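Long-range contacts in Phospholipase/Carboxylesterase (Dyadobacter fermentans, PDB 4H0C), which probably hydrolyses carboxylic esters, perhaps including palmitoyl-protein thioesters, as an alpha/beta hydrolase of the phospholipase/carboxylesterase family: residues K22-L28 with Q101-F107; M27-R31 with Q109-T114; A122-I128 with D148-V154; S8-I12 with E87-E91; I128-T132 with E200-V204. All coordinates share one frame; numbering follows the deposited sequence. Where two conformers were deposited one is given.

Contact 1: K22-L28 with Q101-F107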
# COMPACT_ATOMS: atom_id res chain seq x y z
N LYS A 22 -9.63 7.06 -16.55
CA LYS A 22 -9.31 5.74 -17.09
C LYS A 22 -8.75 4.82 -15.99
O LYS A 22 -8.87 3.59 -16.07
CB LYS A 22 -8.26 5.89 -18.21
CG LYS A 22 -8.64 6.87 -19.31
CD LYS A 22 -7.62 6.91 -20.45
CE LYS A 22 -6.37 7.67 -20.05
NZ LYS A 22 -6.61 9.13 -19.82
N LYS A 23 -8.15 5.42 -14.97
CA LYS A 23 -7.41 4.68 -13.94
C LYS A 23 -7.62 5.36 -12.60
O LYS A 23 -8.06 6.53 -12.54
CB LYS A 23 -5.90 4.66 -14.27
CG LYS A 23 -5.54 4.13 -15.63
CD LYS A 23 -4.06 4.28 -15.91
CE LYS A 23 -3.67 3.40 -17.10
NZ LYS A 23 -2.24 3.64 -17.44
N ALA A 24 -7.31 4.65 -11.52
CA ALA A 24 -7.39 5.22 -10.19
C ALA A 24 -6.23 4.75 -9.38
O ALA A 24 -5.65 3.71 -9.69
CB ALA A 24 -8.68 4.81 -9.50
N VAL A 25 -5.90 5.51 -8.35
CA VAL A 25 -4.83 5.09 -7.44
C VAL A 25 -5.29 5.32 -6.00
O VAL A 25 -5.83 6.40 -5.69
CB VAL A 25 -3.48 5.79 -7.71
CG1 VAL A 25 -3.57 7.31 -7.53
CG2 VAL A 25 -2.41 5.22 -6.77
N VAL A 26 -5.12 4.30 -5.17
CA VAL A 26 -5.38 4.37 -3.75
C VAL A 26 -4.04 4.66 -3.07
O VAL A 26 -3.12 3.85 -3.19
CB VAL A 26 -5.97 3.03 -3.22
CG1 VAL A 26 -6.17 3.12 -1.72
CG2 VAL A 26 -7.25 2.69 -3.96
N MSE A 27 -3.93 5.81 -2.39
CA MSE A 27 -2.67 6.24 -1.78
C MSE A 27 -2.81 6.19 -0.26
O MSE A 27 -3.75 6.75 0.29
CB MSE A 27 -2.28 7.65 -2.26
CG MSE A 27 -2.29 7.75 -3.78
SE MSE A 27 -1.62 9.43 -4.38
CE MSE A 27 0.27 9.18 -3.99
N LEU A 28 -1.87 5.53 0.40
CA LEU A 28 -1.95 5.25 1.83
C LEU A 28 -0.77 5.89 2.55
O LEU A 28 0.39 5.52 2.31
CB LEU A 28 -2.05 3.74 2.10
CG LEU A 28 -3.26 3.03 1.42
CD1 LEU A 28 -3.20 1.52 1.60
CD2 LEU A 28 -4.59 3.55 1.95
N GLN A 101 -7.46 -1.53 -13.52
CA GLN A 101 -7.03 -0.15 -13.72
C GLN A 101 -6.88 0.57 -12.38
O GLN A 101 -6.79 1.80 -12.36
CB GLN A 101 -8.02 0.61 -14.61
CG GLN A 101 -8.16 0.08 -16.03
CD GLN A 101 -6.84 -0.04 -16.76
OE1 GLN A 101 -5.90 0.74 -16.54
NE2 GLN A 101 -6.75 -1.01 -17.66
N ILE A 102 -6.86 -0.18 -11.28
CA ILE A 102 -6.69 0.41 -9.95
C ILE A 102 -5.28 0.12 -9.47
O ILE A 102 -4.83 -1.05 -9.51
CB ILE A 102 -7.75 -0.06 -8.90
CG1 ILE A 102 -9.17 0.31 -9.34
CG2 ILE A 102 -7.44 0.56 -7.53
CD1 ILE A 102 -10.29 -0.31 -8.50
N TYR A 103 -4.59 1.18 -9.08
CA TYR A 103 -3.21 1.13 -8.59
C TYR A 103 -3.20 1.42 -7.10
O TYR A 103 -4.15 2.02 -6.58
CB TYR A 103 -2.38 2.18 -9.32
CG TYR A 103 -2.24 1.90 -10.80
CD1 TYR A 103 -3.34 2.06 -11.68
CD2 TYR A 103 -1.04 1.44 -11.33
CE1 TYR A 103 -3.20 1.80 -13.04
CE2 TYR A 103 -0.90 1.19 -12.68
CZ TYR A 103 -1.97 1.37 -13.54
OH TYR A 103 -1.80 1.08 -14.89
N PHE A 104 -2.15 0.98 -6.42
CA PHE A 104 -1.99 1.26 -4.98
C PHE A 104 -0.59 1.81 -4.74
O PHE A 104 0.39 1.34 -5.34
CB PHE A 104 -2.16 0.01 -4.12
CG PHE A 104 -3.52 -0.62 -4.21
CD1 PHE A 104 -3.88 -1.38 -5.32
CD2 PHE A 104 -4.44 -0.46 -3.19
CE1 PHE A 104 -5.14 -1.96 -5.41
CE2 PHE A 104 -5.71 -1.05 -3.27
CZ PHE A 104 -6.06 -1.79 -4.39
N ALA A 105 -0.49 2.80 -3.85
CA ALA A 105 0.81 3.37 -3.49
C ALA A 105 0.83 3.70 -2.02
O ALA A 105 -0.08 4.36 -1.52
CB ALA A 105 1.12 4.59 -4.34
N GLY A 106 1.85 3.24 -1.30
CA GLY A 106 1.92 3.48 0.14
C GLY A 106 3.36 3.68 0.54
O GLY A 106 4.27 3.17 -0.13
N PHE A 107 3.58 4.42 1.63
CA PHE A 107 4.92 4.56 2.21
C PHE A 107 4.88 4.06 3.63
O PHE A 107 3.98 4.43 4.39
CB PHE A 107 5.40 6.03 2.22
CG PHE A 107 6.67 6.25 2.98
CD1 PHE A 107 7.86 5.64 2.56
CD2 PHE A 107 6.68 7.03 4.13
CE1 PHE A 107 9.05 5.83 3.26
CE2 PHE A 107 7.87 7.23 4.83
CZ PHE A 107 9.05 6.63 4.40
O HOH W 1 -0.36 3.86 -15.88
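A24, V26 and L28 turn their peptide groups to strand 102-107 and make a ladder of parallel-strand hydrogen bonds. A24 N donates to Q101 O at 3.0 Å and A24 O accepts from Y103 N at 2.8 Å. The pattern repeats through V26 N to Y103 O and A105 N to V26 O, both 2.9 Å, and then through L28 N to A105 O. The last rung, F107 N to L28 O, has stretched to 3.4 Å and is weak. V25 and M27 pair with strand 50-55 instead, which makes 23-28 an inner strand. The strands run parallel with a 23° twist between their axes.

Apolar contacts lie on both faces. V25 CG2 rests against Y103 CB and more distantly against A105 CB. On the face of V26 and F104 the two side chains run side by side, with V26 CB 3.8 Å from F104 CD2; helix 77-94 covers this face through V88 and V89.

The polar end is built round K23. Its chain is extended beyond CG and passes Y103 CE1, bringing CE to 3.5 Å from Q101 OE1. K23 NZ donates to a water that also bonds Y103 OH at 3.3 Å. The Y103 ring itself presents its edge to A24 O, which lies in the ring plane, and the Y103 side chain comes within about 3 Å of the bound sodium ion, whose site includes I208 and K210. Backbone bonding therefore fixes the strand register, while lysine, tyrosine and water form a hydrated polar margin where the strands begin.

Contact 2: M27-R31 with Q109-T114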
# COMPACT_ATOMS: atom_id res chain seq x y z
N MSE A 27 -3.93 5.81 -2.39
CA MSE A 27 -2.67 6.24 -1.78
C MSE A 27 -2.81 6.19 -0.26
O MSE A 27 -3.75 6.75 0.29
CB MSE A 27 -2.28 7.65 -2.26
CG MSE A 27 -2.29 7.75 -3.78
SE MSE A 27 -1.62 9.43 -4.38
CE MSE A 27 0.27 9.18 -3.99
N LEU A 28 -1.87 5.53 0.40
CA LEU A 28 -1.95 5.25 1.83
C LEU A 28 -0.77 5.89 2.55
O LEU A 28 0.39 5.52 2.31
CB LEU A 28 -2.05 3.74 2.10
CG LEU A 28 -3.26 3.03 1.42
CD1 LEU A 28 -3.20 1.52 1.60
CD2 LEU A 28 -4.59 3.55 1.95
N HIS A 29 -1.08 6.85 3.41
CA HIS A 29 -0.09 7.59 4.18
C HIS A 29 0.55 6.76 5.27
O HIS A 29 0.03 5.69 5.68
CB HIS A 29 -0.68 8.87 4.77
CG HIS A 29 -1.72 8.64 5.87
ND1 HIS A 29 -1.38 8.29 7.15
CD2 HIS A 29 -3.10 8.80 5.86
CE1 HIS A 29 -2.51 8.21 7.91
NE2 HIS A 29 -3.56 8.51 7.11
N GLY A 30 1.66 7.27 5.78
CA GLY A 30 2.39 6.62 6.84
C GLY A 30 1.97 7.00 8.25
O GLY A 30 1.03 7.78 8.45
N ARG A 31 2.67 6.46 9.24
CA ARG A 31 2.35 6.69 10.65
C ARG A 31 2.53 8.17 11.01
O ARG A 31 3.59 8.75 10.75
CB ARG A 31 3.21 5.82 11.56
CG ARG A 31 2.75 5.78 13.02
CD ARG A 31 3.73 5.00 13.89
NE ARG A 31 3.87 3.62 13.38
CZ ARG A 31 3.09 2.60 13.74
NH1 ARG A 31 2.11 2.77 14.63
NH2 ARG A 31 3.27 1.41 13.20
N GLN A 109 4.22 2.67 7.02
CA GLN A 109 3.00 2.06 7.56
C GLN A 109 1.95 1.86 6.48
O GLN A 109 1.27 0.82 6.47
CB GLN A 109 2.43 2.89 8.72
CG GLN A 109 1.33 2.18 9.51
CD GLN A 109 0.64 3.12 10.50
OE1 GLN A 109 0.20 4.21 10.12
NE2 GLN A 109 0.53 2.69 11.77
N GLY A 110 1.83 2.84 5.57
CA GLY A 110 0.93 2.73 4.40
C GLY A 110 1.35 1.69 3.38
O GLY A 110 0.48 1.10 2.72
N ALA A 111 2.66 1.45 3.24
CA ALA A 111 3.15 0.38 2.33
C ALA A 111 2.79 -1.00 2.91
O ALA A 111 2.38 -1.88 2.18
CB ALA A 111 4.65 0.50 2.12
N CYS A 112 2.95 -1.16 4.23
CA CYS A 112 2.57 -2.41 4.88
C CYS A 112 1.07 -2.67 4.70
O CYS A 112 0.67 -3.78 4.37
CB CYS A 112 2.90 -2.35 6.37
SG CYS A 112 4.66 -2.16 6.66
N LEU A 113 0.26 -1.65 4.93
CA LEU A 113 -1.18 -1.76 4.74
C LEU A 113 -1.53 -2.08 3.28
O LEU A 113 -2.43 -2.90 3.00
CB LEU A 113 -1.89 -0.50 5.21
CG LEU A 113 -3.42 -0.55 5.12
CD1 LEU A 113 -4.05 -1.70 5.91
CD2 LEU A 113 -3.99 0.80 5.57
N THR A 114 -0.81 -1.44 2.35
CA THR A 114 -0.99 -1.67 0.93
C THR A 114 -0.76 -3.16 0.61
O THR A 114 -1.58 -3.78 -0.07
CB THR A 114 -0.03 -0.82 0.07
OG1 THR A 114 -0.40 0.56 0.14
CG2 THR A 114 -0.03 -1.30 -1.40
O HOH W 2 5.04 4.96 8.86
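R31 and Q109 both swing CG trans to the backbone N (chi1 -168° in each), and R31 then folds at chi3 (-59°), which brings one face of its guanidinium up to Q109 NE2, the two side chains crossing at about a right angle. The meeting takes place at what looks like the nucleophile elbow of an alpha/beta hydrolase, where Q109 starts the helix directly after the putative nucleophile S108. Q109 NE2 sits over that face, offset toward the rim and 3.2 Å from R31 CZ, with the two planes 52° apart. Both groups are donors, so no hydrogen bond joins them, and each bonds other partners. Q109 OE1 and NE2 are held by W62 N and S61 OG, while R31 NH2 bonds Y65 O and R31 NE a citrate, probably from the crystallisation liquor.

A water accepts from R31 N at 2.8 Å and from Q109 N at 3.0 Å. Two backbone N-H groups converging here are consistent with the oxyanion hole of this family.

Farther along, the helix comes close to the end of strand 23-28. Having no side chain, G110 brings its CA to 3.3 Å from H29 O and also directs a CA-H at L28 O. L28 CD1 reaches over L113 CG and lies 3.3 Å from T114 OG1. That hydroxyl donates to G110 O at 2.8 Å, from the opposite face of the carbonyl plane to the one T114 N uses.

Contact 3: A122-I128 with D148-V154; sequences ARKYGGI and DFKQTPV
The loops leading into neighbouring parallel strands 127-131 and 153-160 of the central sheet meet here, and the strands themselves first pair at I128 and V154. I128 N donates to P153 O at 3.0 Å, and I128 CB packs on V154 CG2.

T152 OG1 joins the two loops. With chi1 at -63° the hydroxyl stands beside its own backbone N, where it accepts from Y125 N at 2.9 Å in an almost straight bond (174°). It passes its own hydrogen to F149 O at 2.7 Å, on a lone pair of that carbonyl, so the hydroxyl is fixed by one donor and one acceptor. F149 O also takes T152 N, the bond that closes a type I' turn from F149 to T152. An Asx turn overlaps its start: D148 OD1 accepts from K150 N, and N181 holds the same oxygen from outside.

The F149 ring carries much of the apolar part. A122 CB stands over its centre in a CH-pi contact, 3.6 Å from the centroid. I128 CD1 comes to F149 CE1 at 3.7 Å, the two side chains crossing at about a right angle, and Y125 CD2 meets the same F149 carbon with the ring edges turned together. Y125 also packs edge-to-face on F104, while its OH bonds N121 O.

Adjacent parallel strands, entered through loops from the same end of the sheet, are typical of the doubly wound alpha/beta hydrolase fold.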
# COMPACT_ATOMS: atom_id res chain seq x y z
N ALA A 122 -6.03 -10.65 -3.54
CA ALA A 122 -5.21 -10.63 -4.76
C ALA A 122 -6.07 -10.86 -5.98
O ALA A 122 -6.91 -11.73 -5.98
CB ALA A 122 -4.08 -11.66 -4.68
N ARG A 123 -5.89 -10.00 -6.96
CA ARG A 123 -6.52 -10.13 -8.26
C ARG A 123 -5.70 -9.29 -9.21
O ARG A 123 -4.67 -8.78 -8.82
CB ARG A 123 -7.98 -9.69 -8.25
CG ARG A 123 -8.25 -8.40 -7.52
CD ARG A 123 -9.76 -8.25 -7.47
NE ARG A 123 -10.25 -7.16 -6.66
CZ ARG A 123 -11.40 -6.54 -6.90
NH1 ARG A 123 -12.14 -6.89 -7.96
NH2 ARG A 123 -11.80 -5.56 -6.11
N LYS A 124 -6.14 -9.16 -10.46
CA LYS A 124 -5.38 -8.35 -11.41
C LYS A 124 -5.63 -6.89 -11.07
O LYS A 124 -6.76 -6.41 -11.15
CB LYS A 124 -5.77 -8.65 -12.86
CG LYS A 124 -4.87 -7.95 -13.88
CD LYS A 124 -5.26 -8.38 -15.29
CE LYS A 124 -4.24 -7.90 -16.30
NZ LYS A 124 -4.76 -7.90 -17.69
N TYR A 125 -4.57 -6.20 -10.63
CA TYR A 125 -4.65 -4.78 -10.38
C TYR A 125 -3.80 -4.05 -11.41
O TYR A 125 -3.00 -4.68 -12.11
CB TYR A 125 -4.13 -4.48 -8.97
CG TYR A 125 -5.03 -4.94 -7.83
CD1 TYR A 125 -6.34 -4.42 -7.67
CD2 TYR A 125 -4.58 -5.89 -6.91
CE1 TYR A 125 -7.14 -4.83 -6.61
CE2 TYR A 125 -5.39 -6.32 -5.86
CZ TYR A 125 -6.65 -5.79 -5.71
OH TYR A 125 -7.41 -6.23 -4.66
N GLY A 126 -3.93 -2.72 -11.47
CA GLY A 126 -3.08 -1.93 -12.36
C GLY A 126 -1.61 -2.02 -11.98
O GLY A 126 -0.74 -2.18 -12.84
N GLY A 127 -1.33 -1.94 -10.69
CA GLY A 127 0.04 -1.97 -10.18
C GLY A 127 0.03 -1.66 -8.71
O GLY A 127 -0.92 -1.05 -8.20
N ILE A 128 1.07 -2.09 -8.00
CA ILE A 128 1.14 -1.91 -6.55
C ILE A 128 2.53 -1.39 -6.20
O ILE A 128 3.53 -1.97 -6.60
CB ILE A 128 0.86 -3.26 -5.82
CG1 ILE A 128 -0.57 -3.73 -6.14
CG2 ILE A 128 1.06 -3.09 -4.32
CD1 ILE A 128 -0.86 -5.19 -5.80
N ASP A 148 -5.20 -14.42 -6.95
CA ASP A 148 -4.07 -14.55 -7.87
C ASP A 148 -3.82 -13.19 -8.49
O ASP A 148 -4.77 -12.55 -8.95
CB ASP A 148 -4.35 -15.59 -8.96
CG ASP A 148 -3.09 -15.95 -9.76
OD1 ASP A 148 -2.70 -15.19 -10.68
OD2 ASP A 148 -2.47 -17.00 -9.46
N PHE A 149 -2.59 -12.71 -8.47
CA PHE A 149 -2.33 -11.37 -8.99
C PHE A 149 -2.38 -11.24 -10.53
O PHE A 149 -2.40 -10.13 -11.06
CB PHE A 149 -1.00 -10.83 -8.45
CG PHE A 149 -1.09 -10.35 -7.03
CD1 PHE A 149 -1.75 -9.17 -6.71
CD2 PHE A 149 -0.46 -11.06 -6.01
CE1 PHE A 149 -1.78 -8.70 -5.40
CE2 PHE A 149 -0.49 -10.62 -4.69
CZ PHE A 149 -1.15 -9.43 -4.38
N LYS A 150 -2.40 -12.38 -11.23
CA LYS A 150 -2.48 -12.38 -12.69
C LYS A 150 -1.40 -11.46 -13.28
O LYS A 150 -1.66 -10.71 -14.22
CB LYS A 150 -3.88 -11.94 -13.16
CG LYS A 150 -5.04 -12.75 -12.57
CD LYS A 150 -5.22 -14.08 -13.28
CE LYS A 150 -6.68 -14.56 -13.26
NZ LYS A 150 -7.16 -14.96 -11.91
N GLN A 151 -0.20 -11.52 -12.71
CA GLN A 151 0.97 -10.80 -13.23
C GLN A 151 0.96 -9.30 -12.90
O GLN A 151 1.75 -8.55 -13.48
CB GLN A 151 1.18 -11.04 -14.76
CG GLN A 151 1.13 -12.52 -15.11
CD GLN A 151 1.47 -12.82 -16.54
OE1 GLN A 151 1.78 -11.92 -17.35
NE2 GLN A 151 1.45 -14.10 -16.87
N THR A 152 0.11 -8.88 -11.95
CA THR A 152 0.15 -7.47 -11.47
C THR A 152 1.59 -7.04 -11.16
O THR A 152 2.28 -7.70 -10.36
CB THR A 152 -0.66 -7.27 -10.16
OG1 THR A 152 -2.04 -7.56 -10.37
CG2 THR A 152 -0.52 -5.84 -9.65
N PRO A 153 2.04 -5.92 -11.75
CA PRO A 153 3.38 -5.43 -11.42
C PRO A 153 3.39 -4.88 -10.00
O PRO A 153 2.51 -4.11 -9.64
CB PRO A 153 3.63 -4.31 -12.46
CG PRO A 153 2.60 -4.52 -13.53
CD PRO A 153 1.44 -5.24 -12.92
N VAL A 154 4.39 -5.28 -9.20
CA VAL A 154 4.53 -4.84 -7.82
C VAL A 154 5.96 -4.36 -7.62
O VAL A 154 6.90 -5.03 -8.02
CB VAL A 154 4.25 -5.99 -6.80
CG1 VAL A 154 4.45 -5.53 -5.36
CG2 VAL A 154 2.85 -6.57 -6.99

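Contact 4: S8-I12 with E87-E91; sequences SKQII and EVVAE
E91 OE1 draws the amino end of K9, whose NZ lies 3.6 Å away in a long salt bridge; K9 CE is closer still, at 3.1 Å. The lysine reaches that far because CG is trans to the backbone N (chi1 -169°) and most of the chain is extended, with a kink at chi3. E91, also extended beyond CG, comes from the opposite direction.

E87, one turn earlier in the helix, curls at chi2 (53°) and brings OE2 to 3.1 Å from E91 OE1. Two carboxylate oxygens this near would repel if both were ionised, and the nearby lysine, its NZ 4.4 Å from E87 OE2, may ease that repulsion. E87 CG meanwhile rests against K9 CD.

Here the outermost strand of the sheet, 11-15, which runs antiparallel to 50-55, meets helix 77-94, one of the helices that flank the sheet in the alpha/beta hydrolase fold. Y53 of strand 50-55 lies against both I11 and V88. I12 faces the other way, against A35 and I39 of helix 35-39.

The apolar part belongs to I11. Its CG1 and CD1 slide past V88 in the opposite direction, each 3.9 Å from V88 CG2. Beyond the valine, I11 CD1 also meets the carboxylate at the end of E91, which approaches it from the opposite direction, and lies 3.6 Å from E91 OE1.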
# COMPACT_ATOMS: atom_id res chain seq x y z
N SER A 8 -12.89 5.79 10.73
CA SER A 8 -14.11 6.28 10.12
C SER A 8 -13.88 6.57 8.63
O SER A 8 -12.74 6.72 8.18
CB SER A 8 -14.63 7.51 10.87
OG SER A 8 -13.74 8.61 10.73
N LYS A 9 -14.97 6.68 7.88
CA LYS A 9 -14.91 6.86 6.42
C LYS A 9 -14.50 8.29 6.05
O LYS A 9 -15.33 9.14 5.76
CB LYS A 9 -16.26 6.47 5.80
CG LYS A 9 -16.27 6.35 4.28
CD LYS A 9 -17.56 5.69 3.81
CE LYS A 9 -18.08 6.29 2.52
NZ LYS A 9 -19.50 5.89 2.27
N GLN A 10 -13.20 8.54 6.11
CA GLN A 10 -12.61 9.82 5.75
C GLN A 10 -11.78 9.60 4.47
O GLN A 10 -10.71 8.99 4.52
CB GLN A 10 -11.70 10.32 6.87
CG GLN A 10 -12.34 10.56 8.23
CD GLN A 10 -11.32 11.13 9.23
OE1 GLN A 10 -10.86 10.43 10.14
NE2 GLN A 10 -10.97 12.39 9.05
N ILE A 11 -12.29 10.07 3.33
CA ILE A 11 -11.64 9.78 2.05
C ILE A 11 -11.44 11.09 1.30
O ILE A 11 -12.41 11.77 0.96
CB ILE A 11 -12.47 8.81 1.17
CG1 ILE A 11 -12.68 7.45 1.87
CG2 ILE A 11 -11.77 8.59 -0.17
CD1 ILE A 11 -13.88 6.66 1.37
N ILE A 12 -10.19 11.42 1.03
CA ILE A 12 -9.84 12.63 0.30
C ILE A 12 -9.55 12.27 -1.16
O ILE A 12 -8.85 11.30 -1.43
CB ILE A 12 -8.64 13.31 0.99
CG1 ILE A 12 -9.12 13.89 2.33
CG2 ILE A 12 -8.03 14.41 0.14
CD1 ILE A 12 -8.01 14.27 3.27
N GLU A 87 -13.45 -0.43 1.26
CA GLU A 87 -14.52 0.53 0.91
C GLU A 87 -14.11 1.45 -0.24
O GLU A 87 -14.91 1.72 -1.18
CB GLU A 87 -14.94 1.37 2.13
CG GLU A 87 -16.00 2.43 1.86
CD GLU A 87 -17.25 1.88 1.17
OE1 GLU A 87 -17.81 0.87 1.64
OE2 GLU A 87 -17.70 2.46 0.15
N VAL A 88 -12.87 1.96 -0.18
CA VAL A 88 -12.35 2.83 -1.23
C VAL A 88 -12.32 2.08 -2.56
O VAL A 88 -12.82 2.60 -3.58
CB VAL A 88 -10.93 3.37 -0.89
CG1 VAL A 88 -10.31 4.09 -2.09
CG2 VAL A 88 -10.98 4.28 0.35
N VAL A 89 -11.76 0.86 -2.56
CA VAL A 89 -11.76 0.02 -3.78
C VAL A 89 -13.17 -0.20 -4.31
O VAL A 89 -13.42 -0.04 -5.52
CB VAL A 89 -11.01 -1.32 -3.60
CG1 VAL A 89 -11.18 -2.22 -4.82
CG2 VAL A 89 -9.52 -1.06 -3.27
N ALA A 90 -14.10 -0.55 -3.42
CA ALA A 90 -15.49 -0.74 -3.80
C ALA A 90 -16.09 0.52 -4.44
O ALA A 90 -16.79 0.44 -5.45
CB ALA A 90 -16.33 -1.18 -2.60
N GLU A 91 -15.82 1.68 -3.85
CA GLU A 91 -16.32 2.96 -4.42
C GLU A 91 -15.80 3.19 -5.85
O GLU A 91 -16.57 3.52 -6.76
CB GLU A 91 -15.96 4.14 -3.52
CG GLU A 91 -16.78 4.20 -2.24
CD GLU A 91 -16.57 5.47 -1.43
OE1 GLU A 91 -16.89 5.46 -0.22
OE2 GLU A 91 -16.09 6.49 -1.99

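Contact 5: I128-T132 with E200-V204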
# COMPACT_ATOMS: atom_id res chain seq x y z
N ILE A 128 1.07 -2.09 -8.00
CA ILE A 128 1.14 -1.91 -6.55
C ILE A 128 2.53 -1.39 -6.20
O ILE A 128 3.53 -1.97 -6.60
CB ILE A 128 0.86 -3.26 -5.82
CG1 ILE A 128 -0.57 -3.73 -6.14
CG2 ILE A 128 1.06 -3.09 -4.32
CD1 ILE A 128 -0.86 -5.19 -5.80
N ILE A 129 2.58 -0.27 -5.48
CA ILE A 129 3.85 0.36 -5.11
C ILE A 129 3.96 0.40 -3.59
O ILE A 129 3.17 1.08 -2.91
CB ILE A 129 3.91 1.78 -5.68
CG1 ILE A 129 3.74 1.77 -7.21
CG2 ILE A 129 5.21 2.43 -5.27
CD1 ILE A 129 3.17 3.08 -7.73
N ALA A 130 4.92 -0.34 -3.05
CA ALA A 130 5.12 -0.42 -1.61
C ALA A 130 6.49 0.12 -1.24
O ALA A 130 7.50 -0.62 -1.21
CB ALA A 130 4.95 -1.86 -1.12
N PHE A 131 6.55 1.44 -1.00
CA PHE A 131 7.80 2.09 -0.59
C PHE A 131 8.07 1.77 0.88
O PHE A 131 7.39 2.30 1.76
CB PHE A 131 7.73 3.62 -0.74
CG PHE A 131 7.58 4.12 -2.16
CD1 PHE A 131 8.55 3.85 -3.13
CD2 PHE A 131 6.48 4.92 -2.51
CE1 PHE A 131 8.41 4.35 -4.42
CE2 PHE A 131 6.35 5.43 -3.79
CZ PHE A 131 7.31 5.14 -4.76
N THR A 132 9.08 0.94 1.12
CA THR A 132 9.52 0.56 2.48
C THR A 132 8.41 -0.06 3.33
O THR A 132 7.94 0.52 4.33
CB THR A 132 10.20 1.72 3.20
OG1 THR A 132 11.15 2.32 2.30
CG2 THR A 132 10.96 1.22 4.49
N GLU A 200 13.85 5.60 -6.39
CA GLU A 200 12.61 4.83 -6.28
C GLU A 200 11.52 5.48 -7.10
O GLU A 200 10.78 4.80 -7.80
CB GLU A 200 12.15 4.73 -4.82
CG GLU A 200 12.97 3.76 -4.00
CD GLU A 200 12.74 3.96 -2.51
OE1 GLU A 200 13.47 4.79 -1.93
OE2 GLU A 200 11.85 3.29 -1.94
N ILE A 201 11.45 6.81 -7.04
CA ILE A 201 10.45 7.56 -7.79
C ILE A 201 10.61 7.34 -9.30
O ILE A 201 9.62 7.03 -9.98
CB ILE A 201 10.48 9.07 -7.46
CG1 ILE A 201 10.06 9.31 -6.00
CG2 ILE A 201 9.58 9.87 -8.42
CD1 ILE A 201 8.63 8.90 -5.68
N GLN A 202 11.84 7.50 -9.80
CA GLN A 202 12.12 7.32 -11.24
C GLN A 202 11.83 5.89 -11.66
O GLN A 202 11.29 5.65 -12.74
CB GLN A 202 13.59 7.57 -11.58
CG GLN A 202 14.17 8.93 -11.28
CD GLN A 202 15.61 9.04 -11.80
OE1 GLN A 202 16.56 9.17 -11.02
NE2 GLN A 202 15.77 8.97 -13.13
N LEU A 203 12.26 4.94 -10.82
CA LEU A 203 12.10 3.54 -11.15
C LEU A 203 10.63 3.18 -11.25
O LEU A 203 10.22 2.49 -12.19
CB LEU A 203 12.84 2.64 -10.17
CG LEU A 203 12.88 1.16 -10.55
CD1 LEU A 203 13.32 0.93 -11.99
CD2 LEU A 203 13.78 0.45 -9.55
N VAL A 204 9.84 3.67 -10.30
CA VAL A 204 8.40 3.40 -10.32
C VAL A 204 7.78 4.04 -11.57
O VAL A 204 6.92 3.45 -12.24
CB VAL A 204 7.72 3.85 -9.02
CG1 VAL A 204 6.22 3.91 -9.19
CG2 VAL A 204 8.07 2.86 -7.90
O HOH W 3 10.83 4.02 0.41
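I129 and V204 reach for each other tip to tip, and I129 CD1 to V204 CG1 is a tight 3.5 Å. I129 sends CG1 beside its backbone N (chi1 -57°) and extends it toward the helix, while V204 has CG1 trans to the backbone N (chi1 165°). The other V204 methyl, CG2, turns to F131 CE1 at 3.8 Å.

F131 points from the strand toward the helix. I129 CG2 covers one face of its ring near the rim, and I201 CD1 approaches CZ at 4.1 Å. E200 slides past the ring the other way: its CB lies near F131 CE1, and its OE2 is 3.6 Å from F131 CD1, with the carboxylate plane steeply turned (79°) to the ring.

This buried carboxylate is well supplied with partners. A water donates to E200 OE2 at 2.7 Å and accepts from T132 OG1; S157 OG bonds OE2 as well. R192 pairs with OE1 and also bonds T132 OG1.

I128 and A130 face helix 109-120 instead. Helices packed on both faces of a largely parallel sheet give the three-layer sandwich typical of alpha/beta hydrolases.

The central sheet joins all five contacts. Contact 1 is continued by its neighbours on one side: I102 O lies 2.7 Å from G126 N of contact 3, and F104 O 2.7 Å from I129 N of contact 5. Contacts 3 and 5 share I128, one at the start of strand 127-131 and the other toward its end. Contact 2, its centre 12 Å from that of contact 1, holds the start of the helix that follows S108; its A111 CB lies 3.3 Å from F131 O of contact 5. Both lie close to the probable S108-H194-D162 triad, with T132 touching H194 and citrate bound by R31. Contact 4 lies on the far margin, its centre 23 Å from that of contact 5.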